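Local atomic coordinates of HD-GYP domain-containing protein (Bdellovibrio bacteriovorus, PDB entry 3TM8), a protein that binds two iron ions in an HD-GYP domain and probably belongs to the class of phosphodiesterases that hydrolyse the bacterial second messenger cyclic di-GMP. Residues Cys136-Ala139 / Ala140-Val144; Ser115-Asn118 / Asn119-Val123; Leu214-Leu218 / Asp219-Pro223; Glu224-Ala227 / Leu228-Lys231. All coordinates share one frame; numbering follows the deposited sequence.

Contact 1 of 4, residues Cys136-Ala139 / Ala140-Val144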
ATOM      1  N   CYS A 136       5.203 -11.683   2.453  1.00  5.76           N
ATOM      2  CA  CYS A 136       5.031 -10.338   1.918  1.00  5.94           C
ATOM      3  C   CYS A 136       6.149 -10.016   0.924  1.00  5.29           C
ATOM      4  O   CYS A 136       5.904  -9.441  -0.143  1.00  5.57           O
ATOM      5  CB  CYS A 136       5.018  -9.318   3.064  1.00  6.66           C
ATOM      6  SG  CYS A 136       4.617  -7.635   2.601  1.00  6.86           S
ATOM      7  N   LYS A 137       7.378 -10.381   1.291  1.00  5.48           N
ATOM      8  CA  LYS A 137       8.541 -10.148   0.436  1.00  5.71           C
ATOM      9  C   LYS A 137       8.426 -10.908  -0.888  1.00  6.20           C
ATOM     10  O   LYS A 137       8.636 -10.352  -1.964  1.00  6.36           O
ATOM     11  CB  LYS A 137       9.816 -10.567   1.168  1.00  6.75           C
ATOM     12  CG  LYS A 137      11.091 -10.392   0.366  1.00  8.55           C
ATOM     13  CD  LYS A 137      12.305 -10.540   1.273  1.00 12.84           C
ATOM     14  CE  LYS A 137      13.600 -10.519   0.493  1.00 15.38           C
ATOM     15  NZ  LYS A 137      14.750 -10.606   1.434  1.00 17.00           N
ATOM     16  N   ASP A 138       8.084 -12.188  -0.810  1.00  6.28           N
ATOM     17  CA  ASP A 138       7.907 -12.981  -2.017  1.00  7.44           C
ATOM     18  C   ASP A 138       6.813 -12.389  -2.894  1.00  5.71           C
ATOM     19  O   ASP A 138       6.973 -12.275  -4.113  1.00  7.64           O
ATOM     20  CB  ASP A 138       7.587 -14.432  -1.672  1.00 10.10           C
ATOM     21  CG  ASP A 138       7.236 -15.250  -2.891  1.00 19.65           C
ATOM     22  OD1 ASP A 138       8.169 -15.709  -3.575  1.00 23.49           O
ATOM     23  OD2 ASP A 138       6.030 -15.427  -3.170  1.00 23.62           O
ATOM     24  N   ALA A 139       5.706 -11.989  -2.270  1.00  6.05           N
ATOM     25  CA  ALA A 139       4.599 -11.414  -3.011  1.00  6.74           C
ATOM     26  C   ALA A 139       4.960 -10.066  -3.625  1.00  5.44           C
ATOM     27  O   ALA A 139       4.425  -9.708  -4.667  1.00  5.93           O
ATOM     28  CB  ALA A 139       3.373 -11.287  -2.124  1.00  7.98           C
ATOM     29  N   ALA A 140       5.872  -9.323  -2.994  1.00  5.72           N
ATOM     30  CA  ALA A 140       6.336  -8.053  -3.564  1.00  5.86           C
ATOM     31  C   ALA A 140       7.077  -8.310  -4.881  1.00  5.77           C
ATOM     32  O   ALA A 140       6.950  -7.532  -5.830  1.00  6.68           O
ATOM     33  CB  ALA A 140       7.241  -7.321  -2.594  1.00  7.28           C
ATOM     34  N   GLY A 141       7.852  -9.397  -4.931  1.00  6.46           N
ATOM     35  CA  GLY A 141       8.486  -9.822  -6.167  1.00  7.82           C
ATOM     36  C   GLY A 141       7.463 -10.172  -7.230  1.00  7.10           C
ATOM     37  O   GLY A 141       7.605  -9.806  -8.394  1.00  8.07           O
ATOM     38  N   LYS A 142       6.412 -10.887  -6.834  1.00  7.05           N
ATOM     39  CA  LYS A 142       5.353 -11.223  -7.780  1.00  7.11           C
ATOM     40  C   LYS A 142       4.676  -9.958  -8.292  1.00  6.15           C
ATOM     41  O   LYS A 142       4.290  -9.874  -9.452  1.00  6.74           O
ATOM     42  CB  LYS A 142       4.320 -12.158  -7.141  1.00  9.03           C
ATOM     43  CG  LYS A 142       4.891 -13.515  -6.764  1.00 11.79           C
ATOM     44  CD  LYS A 142       3.885 -14.355  -5.981  1.00 16.30           C
ATOM     45  CE  LYS A 142       2.621 -14.623  -6.782  1.00 21.31           C
ATOM     46  NZ  LYS A 142       2.827 -15.584  -7.900  1.00 24.10           N
ATOM     47  N   TYR A 143       4.541  -8.968  -7.417  1.00  6.23           N
ATOM     48  CA  TYR A 143       3.928  -7.697  -7.776  1.00  6.57           C
ATOM     49  C   TYR A 143       4.773  -6.933  -8.796  1.00  6.44           C
ATOM     50  O   TYR A 143       4.248  -6.418  -9.789  1.00  6.76           O
ATOM     51  CB  TYR A 143       3.671  -6.851  -6.523  1.00  6.63           C
ATOM     52  CG  TYR A 143       2.787  -5.664  -6.799  1.00  5.79           C
ATOM     53  CD1 TYR A 143       1.528  -5.830  -7.368  1.00  7.01           C
ATOM     54  CD2 TYR A 143       3.193  -4.373  -6.483  1.00  6.81           C
ATOM     55  CE1 TYR A 143       0.716  -4.759  -7.632  1.00  7.18           C
ATOM     56  CE2 TYR A 143       2.377  -3.289  -6.744  1.00  7.74           C
ATOM     57  CZ  TYR A 143       1.141  -3.491  -7.319  1.00  6.54           C
ATOM     58  OH  TYR A 143       0.304  -2.447  -7.601  1.00  7.78           O
ATOM     59  N   VAL A 144       6.077  -6.869  -8.566  1.00  6.35           N
ATOM     60  CA  VAL A 144       6.963  -6.247  -9.553  1.00  6.98           C
ATOM     61  C   VAL A 144       6.736  -6.905 -10.917  1.00  6.34           C
ATOM     62  O   VAL A 144       6.588  -6.225 -11.939  1.00  7.07           O
ATOM     63  CB  VAL A 144       8.461  -6.359  -9.173  1.00  7.85           C
ATOM     64  CG1 VAL A 144       9.359  -5.899 -10.337  1.00  9.16           C
ATOM     65  CG2 VAL A 144       8.757  -5.553  -7.920  1.00  8.51           C
TER

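Contact 2 of 4, residues Ser115-Asn118 / Asn119-Val123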
ATOM      1  N   SER A 115      -4.575  -8.044  -2.270  1.00  5.14           N
ATOM      2  CA  SER A 115      -3.693  -9.044  -1.690  1.00  5.28           C
ATOM      3  C   SER A 115      -2.413  -8.399  -1.144  1.00  5.60           C
ATOM      4  O   SER A 115      -1.973  -8.733  -0.044  1.00  5.03           O
ATOM      5  CB  SER A 115      -3.358 -10.122  -2.730  1.00  6.30           C
ATOM      6  OG  SER A 115      -2.534 -11.112  -2.163  1.00  7.10           O
ATOM      7  N   GLN A 116      -1.820  -7.481  -1.910  1.00  5.17           N
ATOM      8  CA  GLN A 116      -0.658  -6.744  -1.420  1.00  4.42           C
ATOM      9  C   GLN A 116      -0.999  -6.001  -0.133  1.00  4.09           C
ATOM     10  O   GLN A 116      -0.224  -6.003   0.825  1.00  5.08           O
ATOM     11  CB  GLN A 116      -0.155  -5.746  -2.466  1.00  4.79           C
ATOM     12  CG  GLN A 116       0.385  -6.370  -3.746  1.00  5.91           C
ATOM     13  CD  GLN A 116       1.666  -7.158  -3.538  1.00  6.38           C
ATOM     14  OE1 GLN A 116       2.604  -6.693  -2.885  1.00  6.89           O
ATOM     15  NE2 GLN A 116       1.706  -8.370  -4.086  1.00  7.04           N
ATOM     16  N   GLN A 117      -2.181  -5.385  -0.099  1.00  4.20           N
ATOM     17  CA  GLN A 117      -2.590  -4.650   1.085  1.00  5.02           C
ATOM     18  C   GLN A 117      -2.718  -5.598   2.267  1.00  4.13           C
ATOM     19  O   GLN A 117      -2.285  -5.292   3.377  1.00  6.17           O
ATOM     20  CB  GLN A 117      -3.910  -3.939   0.820  1.00  7.25           C
ATOM     21  CG  GLN A 117      -4.360  -3.029   1.932  1.00 10.30           C
ATOM     22  CD  GLN A 117      -5.653  -2.324   1.606  1.00 11.81           C
ATOM     23  OE1 GLN A 117      -6.013  -2.158   0.439  1.00 13.64           O
ATOM     24  NE2 GLN A 117      -6.378  -1.933   2.641  1.00 15.38           N
ATOM     25  N   ASN A 118      -3.311  -6.761   2.014  1.00  4.81           N
ATOM     26  CA  ASN A 118      -3.467  -7.782   3.045  1.00  4.88           C
ATOM     27  C   ASN A 118      -2.124  -8.220   3.607  1.00  5.33           C
ATOM     28  O   ASN A 118      -1.961  -8.368   4.825  1.00  5.66           O
ATOM     29  CB  ASN A 118      -4.234  -8.969   2.464  1.00  5.57           C
ATOM     30  CG  ASN A 118      -4.481 -10.084   3.467  1.00  6.76           C
ATOM     31  OD1 ASN A 118      -5.052  -9.874   4.540  1.00  6.79           O
ATOM     32  ND2 ASN A 118      -4.112 -11.297   3.083  1.00  8.71           N
ATOM     33  N   ASN A 119      -1.154  -8.426   2.717  1.00  4.81           N
ATOM     34  CA  ASN A 119       0.163  -8.884   3.136  1.00  5.39           C
ATOM     35  C   ASN A 119       0.845  -7.848   4.025  1.00  5.20           C
ATOM     36  O   ASN A 119       1.513  -8.189   5.000  1.00  5.60           O
ATOM     37  CB  ASN A 119       1.056  -9.170   1.928  1.00  6.31           C
ATOM     38  CG  ASN A 119       0.501 -10.252   1.019  1.00  5.88           C
ATOM     39  OD1 ASN A 119      -0.342 -11.068   1.415  1.00  6.96           O
ATOM     40  ND2 ASN A 119       0.975 -10.268  -0.216  1.00  6.07           N
ATOM     41  N   ALA A 120       0.672  -6.576   3.677  1.00  5.14           N
ATOM     42  CA  ALA A 120       1.254  -5.490   4.462  1.00  6.02           C
ATOM     43  C   ALA A 120       0.617  -5.417   5.843  1.00  5.08           C
ATOM     44  O   ALA A 120       1.307  -5.277   6.853  1.00  5.68           O
ATOM     45  CB  ALA A 120       1.076  -4.175   3.751  1.00  6.93           C
ATOM     46  N   GLU A 121      -0.710  -5.519   5.888  0.50  5.36           N
ATOM     47  CA  GLU A 121      -1.425  -5.470   7.155  0.50  6.56           C
ATOM     48  C   GLU A 121      -0.981  -6.610   8.062  0.50  5.93           C
ATOM     49  O   GLU A 121      -0.827  -6.433   9.266  0.50  6.63           O
ATOM     50  CB  GLU A 121      -2.932  -5.534   6.917  0.50  8.50           C
ATOM     51  CG  GLU A 121      -3.510  -4.320   6.193  0.50 12.37           C
ATOM     52  CD  GLU A 121      -5.019  -4.398   6.033  0.50 20.22           C
ATOM     53  OE1 GLU A 121      -5.490  -4.853   4.963  0.50 22.21           O
ATOM     54  OE2 GLU A 121      -5.731  -4.006   6.978  0.50 23.98           O
ATOM     55  N   GLU A 122      -0.781  -7.787   7.481  1.00  5.27           N
ATOM     56  CA  GLU A 122      -0.351  -8.939   8.261  1.00  6.06           C
ATOM     57  C   GLU A 122       1.010  -8.665   8.921  1.00  5.79           C
ATOM     58  O   GLU A 122       1.221  -8.988  10.083  1.00  6.84           O
ATOM     59  CB  GLU A 122      -0.329 -10.189   7.383  1.00  8.07           C
ATOM     60  CG  GLU A 122       0.422 -11.365   7.958  1.00 11.68           C
ATOM     61  CD  GLU A 122      -0.266 -12.017   9.123  1.00 16.57           C
ATOM     62  OE1 GLU A 122      -1.474 -11.776   9.335  1.00 17.25           O
ATOM     63  OE2 GLU A 122       0.416 -12.791   9.827  1.00 19.89           O
ATOM     64  N   VAL A 123       1.929  -8.039   8.188  1.00  5.38           N
ATOM     65  CA  VAL A 123       3.205  -7.660   8.780  1.00  5.45           C
ATOM     66  C   VAL A 123       3.029  -6.580   9.873  1.00  5.46           C
ATOM     67  O   VAL A 123       3.606  -6.681  10.958  1.00  6.12           O
ATOM     68  CB  VAL A 123       4.201  -7.195   7.689  1.00  5.82           C
ATOM     69  CG1 VAL A 123       5.475  -6.641   8.318  1.00  7.39           C
ATOM     70  CG2 VAL A 123       4.519  -8.357   6.721  1.00  6.80           C
TER
HETATM   71  O   HOH W   1      -2.750 -11.977   0.454  1.00  8.50           O
HETATM   72  O   HOH W   2       0.028 -11.636  -3.057  1.00  9.38           O
HETATM   73  O   HOH W   3       3.166  -8.278  -0.668  1.00  7.89           O

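Contact 3 of 4, residues Leu214-Leu218 / Asp219-Pro223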
ATOM      1  N   LEU A 214      -4.516  11.229   8.983  1.00  9.41           N
ATOM      2  CA  LEU A 214      -3.568  11.488   7.903  1.00  9.24           C
ATOM      3  C   LEU A 214      -4.186  12.277   6.766  1.00  9.29           C
ATOM      4  O   LEU A 214      -3.484  12.880   5.962  1.00  9.29           O
ATOM      5  CB  LEU A 214      -3.016  10.180   7.341  1.00 10.70           C
ATOM      6  CG  LEU A 214      -2.140   9.382   8.298  1.00 13.01           C
ATOM      7  CD1 LEU A 214      -1.702   8.096   7.633  1.00 14.18           C
ATOM      8  CD2 LEU A 214      -0.939  10.204   8.738  1.00 15.03           C
ATOM      9  N   ASN A 215      -5.509  12.251   6.698  1.00  9.02           N
ATOM     10  CA  ASN A 215      -6.241  12.859   5.601  1.00 10.78           C
ATOM     11  C   ASN A 215      -6.423  14.360   5.814  1.00 10.67           C
ATOM     12  O   ASN A 215      -7.546  14.869   5.870  1.00 12.90           O
ATOM     13  CB  ASN A 215      -7.585  12.145   5.437  1.00 11.68           C
ATOM     14  CG  ASN A 215      -8.316  12.538   4.168  1.00 12.07           C
ATOM     15  OD1 ASN A 215      -9.542  12.690   4.170  1.00 14.95           O
ATOM     16  ND2 ASN A 215      -7.576  12.704   3.083  1.00 12.08           N
ATOM     17  N   GLN A 216      -5.300  15.060   5.953  1.00 10.09           N
ATOM     18  CA  GLN A 216      -5.290  16.513   6.063  1.00 11.35           C
ATOM     19  C   GLN A 216      -3.926  17.005   5.575  1.00 11.61           C
ATOM     20  O   GLN A 216      -2.948  16.256   5.616  1.00 11.31           O
ATOM     21  CB  GLN A 216      -5.542  16.946   7.506  1.00 13.46           C
ATOM     22  CG  GLN A 216      -4.479  16.489   8.483  1.00 14.91           C
ATOM     23  CD  GLN A 216      -4.785  16.893   9.918  1.00 15.14           C
ATOM     24  OE1 GLN A 216      -5.109  18.048  10.197  1.00 16.74           O
ATOM     25  NE2 GLN A 216      -4.669  15.945  10.837  1.00 15.09           N
ATOM     26  N   PRO A 217      -3.857  18.253   5.092  1.00 11.39           N
ATOM     27  CA  PRO A 217      -2.561  18.767   4.629  1.00 10.52           C
ATOM     28  C   PRO A 217      -1.576  18.965   5.779  1.00 10.32           C
ATOM     29  O   PRO A 217      -1.964  19.492   6.826  1.00 10.75           O
ATOM     30  CB  PRO A 217      -2.921  20.115   3.988  1.00 12.36           C
ATOM     31  CG  PRO A 217      -4.390  20.013   3.679  1.00 13.06           C
ATOM     32  CD  PRO A 217      -4.960  19.183   4.794  1.00 12.61           C
ATOM     33  N   LEU A 218      -0.324  18.545   5.589  1.00 11.66           N
ATOM     34  CA  LEU A 218       0.703  18.713   6.621  1.00 13.82           C
ATOM     35  C   LEU A 218       0.835  20.164   7.066  1.00 13.28           C
ATOM     36  O   LEU A 218       0.998  20.444   8.251  1.00 13.48           O
ATOM     37  CB  LEU A 218       2.070  18.209   6.146  1.00 14.93           C
ATOM     38  CG  LEU A 218       2.167  16.714   5.853  1.00 14.78           C
ATOM     39  CD1 LEU A 218       3.588  16.345   5.448  1.00 15.27           C
ATOM     40  CD2 LEU A 218       1.713  15.882   7.046  1.00 15.66           C
ATOM     41  N   ASP A 219       0.759  21.089   6.115  1.00 14.83           N
ATOM     42  CA  ASP A 219       1.015  22.493   6.419  1.00 17.43           C
ATOM     43  C   ASP A 219      -0.145  23.220   7.096  1.00 18.18           C
ATOM     44  O   ASP A 219      -0.026  24.394   7.444  1.00 21.23           O
ATOM     45  CB  ASP A 219       1.494  23.243   5.172  1.00 20.44           C
ATOM     46  CG  ASP A 219       2.900  22.839   4.766  1.00 26.05           C
ATOM     47  OD1 ASP A 219       3.691  22.488   5.667  1.00 27.72           O
ATOM     48  OD2 ASP A 219       3.213  22.865   3.558  1.00 28.86           O
ATOM     49  N   SER A 220      -1.261  22.530   7.291  1.00 15.28           N
ATOM     50  CA  SER A 220      -2.357  23.095   8.074  1.00 17.41           C
ATOM     51  C   SER A 220      -2.705  22.237   9.296  1.00 16.50           C
ATOM     52  O   SER A 220      -3.659  22.526  10.012  1.00 18.07           O
ATOM     53  CB  SER A 220      -3.586  23.373   7.201  1.00 19.54           C
ATOM     54  OG  SER A 220      -3.882  22.283   6.353  1.00 20.87           O
ATOM     55  N   MET A 221      -1.920  21.194   9.547  1.00 14.64           N
ATOM     56  CA  MET A 221      -2.067  20.429  10.778  1.00 14.55           C
ATOM     57  C   MET A 221      -1.809  21.300  11.993  1.00 15.84           C
ATOM     58  O   MET A 221      -0.985  22.212  11.948  1.00 16.35           O
ATOM     59  CB  MET A 221      -1.072  19.273  10.819  1.00 13.13           C
ATOM     60  CG  MET A 221      -1.515  18.047  10.069  1.00 12.59           C
ATOM     61  SD  MET A 221      -0.293  16.730  10.205  1.00 12.30           S
ATOM     62  CE  MET A 221      -1.081  15.469   9.208  1.00 13.38           C
ATOM     63  N   SER A 222      -2.499  21.005  13.089  1.00 15.90           N
ATOM     64  CA  SER A 222      -2.193  21.649  14.356  1.00 15.83           C
ATOM     65  C   SER A 222      -0.742  21.348  14.709  1.00 15.36           C
ATOM     66  O   SER A 222      -0.190  20.340  14.260  1.00 14.25           O
ATOM     67  CB  SER A 222      -3.104  21.113  15.458  1.00 17.27           C
ATOM     68  OG  SER A 222      -2.804  19.753  15.725  1.00 16.90           O
ATOM     69  N   PRO A 223      -0.105  22.222  15.505  1.00 16.94           N
ATOM     70  CA  PRO A 223       1.271  21.942  15.928  0.50 17.81           C
ATOM     71  C   PRO A 223       1.395  20.556  16.564  1.00 17.85           C
ATOM     72  O   PRO A 223       2.376  19.856  16.328  1.00 17.35           O
ATOM     73  CB  PRO A 223       1.556  23.043  16.959  0.50 19.02           C
ATOM     74  CG  PRO A 223       0.219  23.652  17.282  0.50 19.57           C
ATOM     75  CD  PRO A 223      -0.605  23.493  16.053  0.50 18.75           C
TER
HETATM   76  O   HOH W   4      -4.606  19.058  12.761  1.00 19.86           O
HETATM   77  O   HOH W   5       1.272  22.369  10.316  1.00 25.90           O

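Contact 4 of 4, residues Glu224-Ala227 / Leu228-Lys231. With PO4 (phosphate ion), chain C.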
ATOM      1  N   GLU A 224       0.398  20.168  17.351  1.00 18.53           N
ATOM      2  CA  GLU A 224       0.399  18.860  17.993  1.00 18.97           C
ATOM      3  C   GLU A 224       0.363  17.717  16.977  1.00 15.32           C
ATOM      4  O   GLU A 224       1.081  16.720  17.113  1.00 15.79           O
ATOM      5  CB  GLU A 224      -0.783  18.738  18.956  1.00 22.62           C
ATOM      6  CG  GLU A 224      -0.699  19.648  20.175  1.00 26.60           C
ATOM      7  CD  GLU A 224      -1.271  21.041  19.933  1.00 29.38           C
ATOM      8  OE1 GLU A 224      -1.692  21.341  18.797  1.00 29.59           O
ATOM      9  OE2 GLU A 224      -1.302  21.838  20.893  1.00 31.14           O
ATOM     10  N   ASP A 225      -0.483  17.857  15.962  1.00 13.76           N
ATOM     11  CA  ASP A 225      -0.598  16.823  14.939  1.00 12.01           C
ATOM     12  C   ASP A 225       0.687  16.719  14.127  1.00 10.60           C
ATOM     13  O   ASP A 225       1.148  15.620  13.809  1.00 10.93           O
ATOM     14  CB  ASP A 225      -1.791  17.101  14.021  1.00 13.74           C
ATOM     15  CG  ASP A 225      -3.090  16.532  14.563  1.00 16.54           C
ATOM     16  OD1 ASP A 225      -3.094  16.029  15.705  1.00 18.82           O
ATOM     17  OD2 ASP A 225      -4.107  16.591  13.839  1.00 16.53           O
ATOM     18  N   LEU A 226       1.269  17.861  13.784  1.00 10.10           N
ATOM     19  CA  LEU A 226       2.498  17.855  13.002  1.00 10.31           C
ATOM     20  C   LEU A 226       3.637  17.214  13.778  1.00 10.53           C
ATOM     21  O   LEU A 226       4.441  16.462  13.223  1.00 10.43           O
ATOM     22  CB  LEU A 226       2.889  19.269  12.589  1.00 12.19           C
ATOM     23  CG  LEU A 226       4.136  19.367  11.707  1.00 14.33           C
ATOM     24  CD1 LEU A 226       3.928  18.630  10.391  1.00 14.61           C
ATOM     25  CD2 LEU A 226       4.493  20.829  11.468  1.00 15.85           C
ATOM     26  N   ALA A 227       3.710  17.517  15.069  1.00 12.64           N
ATOM     27  CA  ALA A 227       4.750  16.954  15.914  1.00 13.49           C
ATOM     28  C   ALA A 227       4.615  15.436  15.956  1.00 13.76           C
ATOM     29  O   ALA A 227       5.608  14.710  15.886  1.00 14.75           O
ATOM     30  CB  ALA A 227       4.670  17.543  17.317  1.00 15.60           C
ATOM     31  N   LEU A 228       3.383  14.956  16.075  1.00 13.85           N
ATOM     32  CA  LEU A 228       3.137  13.520  16.084  1.00 13.75           C
ATOM     33  C   LEU A 228       3.552  12.920  14.740  1.00 11.80           C
ATOM     34  O   LEU A 228       4.259  11.922  14.688  1.00 12.54           O
ATOM     35  CB  LEU A 228       1.662  13.234  16.376  1.00 15.53           C
ATOM     36  CG  LEU A 228       1.236  11.769  16.473  1.00 17.75           C
ATOM     37  CD1 LEU A 228       2.076  11.014  17.496  1.00 18.96           C
ATOM     38  CD2 LEU A 228      -0.245  11.689  16.815  1.00 18.60           C
ATOM     39  N   TRP A 229       3.126  13.552  13.654  1.00  9.39           N
ATOM     40  CA  TRP A 229       3.487  13.097  12.318  1.00  8.61           C
ATOM     41  C   TRP A 229       5.011  12.957  12.139  1.00  8.98           C
ATOM     42  O   TRP A 229       5.490  11.959  11.592  1.00  9.04           O
ATOM     43  CB  TRP A 229       2.886  14.042  11.266  1.00  8.33           C
ATOM     44  CG  TRP A 229       3.153  13.609   9.862  1.00  7.93           C
ATOM     45  CD1 TRP A 229       2.358  12.816   9.077  1.00  8.53           C
ATOM     46  CD2 TRP A 229       4.298  13.936   9.070  1.00  8.61           C
ATOM     47  NE1 TRP A 229       2.936  12.639   7.849  1.00  8.35           N
ATOM     48  CE2 TRP A 229       4.132  13.308   7.817  1.00  8.64           C
ATOM     49  CE3 TRP A 229       5.451  14.693   9.301  1.00 10.74           C
ATOM     50  CZ2 TRP A 229       5.073  13.422   6.797  1.00  9.58           C
ATOM     51  CZ3 TRP A 229       6.385  14.807   8.288  1.00 11.06           C
ATOM     52  CH2 TRP A 229       6.192  14.172   7.050  1.00 10.55           C
ATOM     53  N   LYS A 230       5.779  13.929  12.624  1.00  9.27           N
ATOM     54  CA  LYS A 230       7.226  13.882  12.423  1.00 10.40           C
ATOM     55  C   LYS A 230       7.898  12.669  13.067  1.00 10.24           C
ATOM     56  O   LYS A 230       8.989  12.277  12.657  1.00 11.28           O
ATOM     57  CB  LYS A 230       7.898  15.172  12.903  1.00 11.84           C
ATOM     58  CG  LYS A 230       7.641  16.359  11.988  1.00 13.41           C
ATOM     59  CD  LYS A 230       8.315  17.623  12.503  1.00 16.46           C
ATOM     60  CE  LYS A 230       8.002  18.811  11.607  1.00 18.35           C
ATOM     61  NZ  LYS A 230       8.510  20.085  12.182  1.00 21.65           N
ATOM     62  N   LYS A 231       7.261  12.094  14.082  1.00 10.19           N
ATOM     63  CA  LYS A 231       7.829  10.935  14.772  1.00 11.57           C
ATOM     64  C   LYS A 231       7.725   9.614  14.000  1.00  9.28           C
ATOM     65  O   LYS A 231       8.451   8.663  14.300  1.00 10.92           O
ATOM     66  CB  LYS A 231       7.169  10.761  16.141  1.00 14.79           C
ATOM     67  CG  LYS A 231       7.391  11.929  17.096  1.00 19.37           C
ATOM     68  CD  LYS A 231       6.655  11.710  18.414  1.00 23.46           C
ATOM     69  CE  LYS A 231       7.117  12.675  19.502  1.00 26.04           C
ATOM     70  NZ  LYS A 231       6.871  14.107  19.164  1.00 27.42           N
TER
HETATM   71  P   PO4 C 901       2.774  10.289   5.022  1.00  7.47           P
HETATM   72  O1  PO4 C 901       1.654  11.127   5.584  1.00 11.70           O
HETATM   73  O2  PO4 C 901       2.303   9.369   3.921  1.00  7.43           O
HETATM   74  O3  PO4 C 901       3.826  11.190   4.332  1.00 10.37           O
HETATM   75  O4  PO4 C 901       3.497   9.575   6.144  1.00  5.47           O
HETATM   76  O   HOH W   6       8.093  15.647  16.687  1.00 24.40           O

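Contact 1 of 4, residues Cys136-Ala139 / Ala140-Val144
Asp138 and Lys142 meet one turn apart on the alpha-helix 130-149, where the carboxylate oxygen Asp138 OD2 lies 3.7 Å from Lys142 CD. The touch is made by the lysine's methylene chain, not its charge: Lys142 bends at both of its last torsions (60° and 72°), leaving NZ 5.7 Å from Asp138 OD2. The charges probably still attract weakly, but the ammonium group engages Tyr97 in a cation-pi interaction. Beneath these side chains runs the regular i to i+4 ladder, in which Lys142 N donates to Asp138 O at 3.1 Å. Small residues keep the inner side slim, and Ala139 CB packs on Asn119 of helix 105-125. Cys136, compact and apolar enough for the interior, reaches Val123 of that helix as well as Leu198 and Leu201 of helix 190-202. Lys137 extends from the helix to a salt bridge with Asp247. Tyr143 packs against Val172, Ser175 and Ile179 of helix 167-185, where its ring is sent by a CG anti to the backbone N (chi1 -168°), and its hydroxyl is hydrogen-bonded to Thr176. Ala139 O receives two donors: Gln116 NE2 from helix 105-125 and, within its own helix, Tyr143 N at 2.9 Å.

Contact 2 of 4, residues Ser115-Asn118 / Asn119-Val123
Asn119 folds back over the preceding turn of the alpha-helix 105-125, and its side chain touches the backbone of Ser115. Its CB rests 3.6 Å from Gln116 O. With CG anti to the carbonyl carbon (chi1 -61°), the amide leans towards the N-terminal end of the helix, and CG comes to 3.1 Å from Ser115 O. At the tip the two polar atoms part company. Asn119 OD1 accepts from a water at 2.7 Å, and that same water takes the N-H of Asn118 ND2 and is hydrogen-bonded to Ser115 OG. Asn119 ND2 gives one bond to a second water, also held by Ser115 OG. Its other bond, 3.0 Å from Asn119 ND2 to the water oxygen, goes to a third water, which donates to Gln116 OE1. Asparagine suits this place because its short amide offers a donor and an acceptor together. Ser115 contributes a small hydroxyl that can bridge two waters.

The other side chains carry the helix into its surroundings. Gln116 NE2 bonds to Tyr97 OH. Glu122 OE1 forms a salt bridge with Arg27, to which Asn118 OD1 is hydrogen-bonded, and Glu122 OE2 is hydrogen-bonded to Ser132 OG. Ala120, by contrast, is small enough to pack against Leu201 and Leu202 of helix 190-202. The chemistry implies that the three waters probably hold the Asn119 amide in one orientation, with OD1 accepting from one of them and ND2 donating to the other two.

Contact 3 of 4, residues Leu214-Leu218 / Asp219-Pro223
Met221 lays its thioether chain between Leu218 and Gln216 in the loop leading to helix 223-240, a turn with a short 3-10 segment. The packed side centres on this methionine. Met221 CE sits 3.6 Å from Leu218 CD2, the two side chains running side by side and pointing the same way. Gln216 crosses the methionine at about a right angle, its amide carbon CD 3.5 Å from Met221 CG, while its NE2 is bonded to Asn213 O and to Asp225 OD2. Methionine suits this groove because its unbranched chain, extended beyond CG, can touch both neighbours. Arg289 of helix 276-293 bonds the carbonyls of Leu214 and Gln216, tying the loop to that helix beside the iron site.

The other side is polar and more open to solvent. Pro217, whose ring restricts its own phi, gives its carbonyl to Ser220 N at 3.2 Å; the donor stands 60° out of the carbonyl plane. Ser220 OG adds a weak bond to the same oxygen, and Asp219 and Ser220 are exposed. Water joins Gln216 OE1 to Ser222 N, and Ser222 OG caps the following helix through Asp225 N. A second water closes the turn, donating at 2.8 Å to Leu218 O and at the same distance to Met221 O.

Contact 4 of 4, residues Glu224-Ala227 / Leu228-Lys231
Glu224 O opens the run of i to i+4 bonds in this first part of the alpha-helix 223-240, accepting Leu228 N at 3.1 Å. The carboxylate of Glu224 leads away from the following turn, as suits a charged residue at an exposed position. Asp225 comes next: its backbone oxygen receives Trp229 N at 2.9 Å, while its carboxylate turns to Gln216. It stands in the first turn, where a negative charge is probably favoured by the helix dipole. Leu226 reaches along the helix with CG anti to the backbone N (chi1 -177°), and the Lys230 chain passes obliquely over it, CE 3.9 Å from Leu226 CG. The lysine thus lends its methylenes to the leucine while its backbone N bonds to Leu226 O. Leu226 CD1 also approaches Trp229 CE3 at 4.4 Å. Ala227, small and exposed, leaves its carbonyl accessible to a water that donates at 2.8 Å to Ala227 O and accepts from Lys231 NZ; the bend at the last torsion of Lys231 (62°) turns NZ back to that water.

The indole of Trp229 carries the contact inward. NE1 points almost straight at PO4 O1, which lies in plane at the ring edge, at 3.0 Å (N-H...O 176°). The phosphate, probably from the crystallisation liquor, also binds His207 and Asn285. Helix 223-240 therefore flanks the di-iron site: Trp229 meets the iron ligand His232 edge-to-face, its backbone O is hydrogen-bonded to His232 ND1, which probably helps orient that ligand, and its ring touches Glu258 and Leu212, with Arg289 of helix 276-293 also hydrogen-bonded to the phosphate.

Along the chain the four contacts come in series, and none nests within or crosses another. Each is local, so none closes a long loop. Contact 2 comes first, on helix 105-125, and contact 1 follows on the next helix, 130-149; the two pack together as neighbouring helices, with centres about 11 Å apart. After helices 167-185 and 190-202, contact 3 shapes the loop that enters helix 223-240, and contact 4 forms the start of that helix. Leu218 CD1 packs 3.5 Å from Trp229 CZ2, joining loop and helix beside the iron site. Contacts 1 and 3 lie on opposite sides of the chain's centre, their nearest atoms about 18 Å apart.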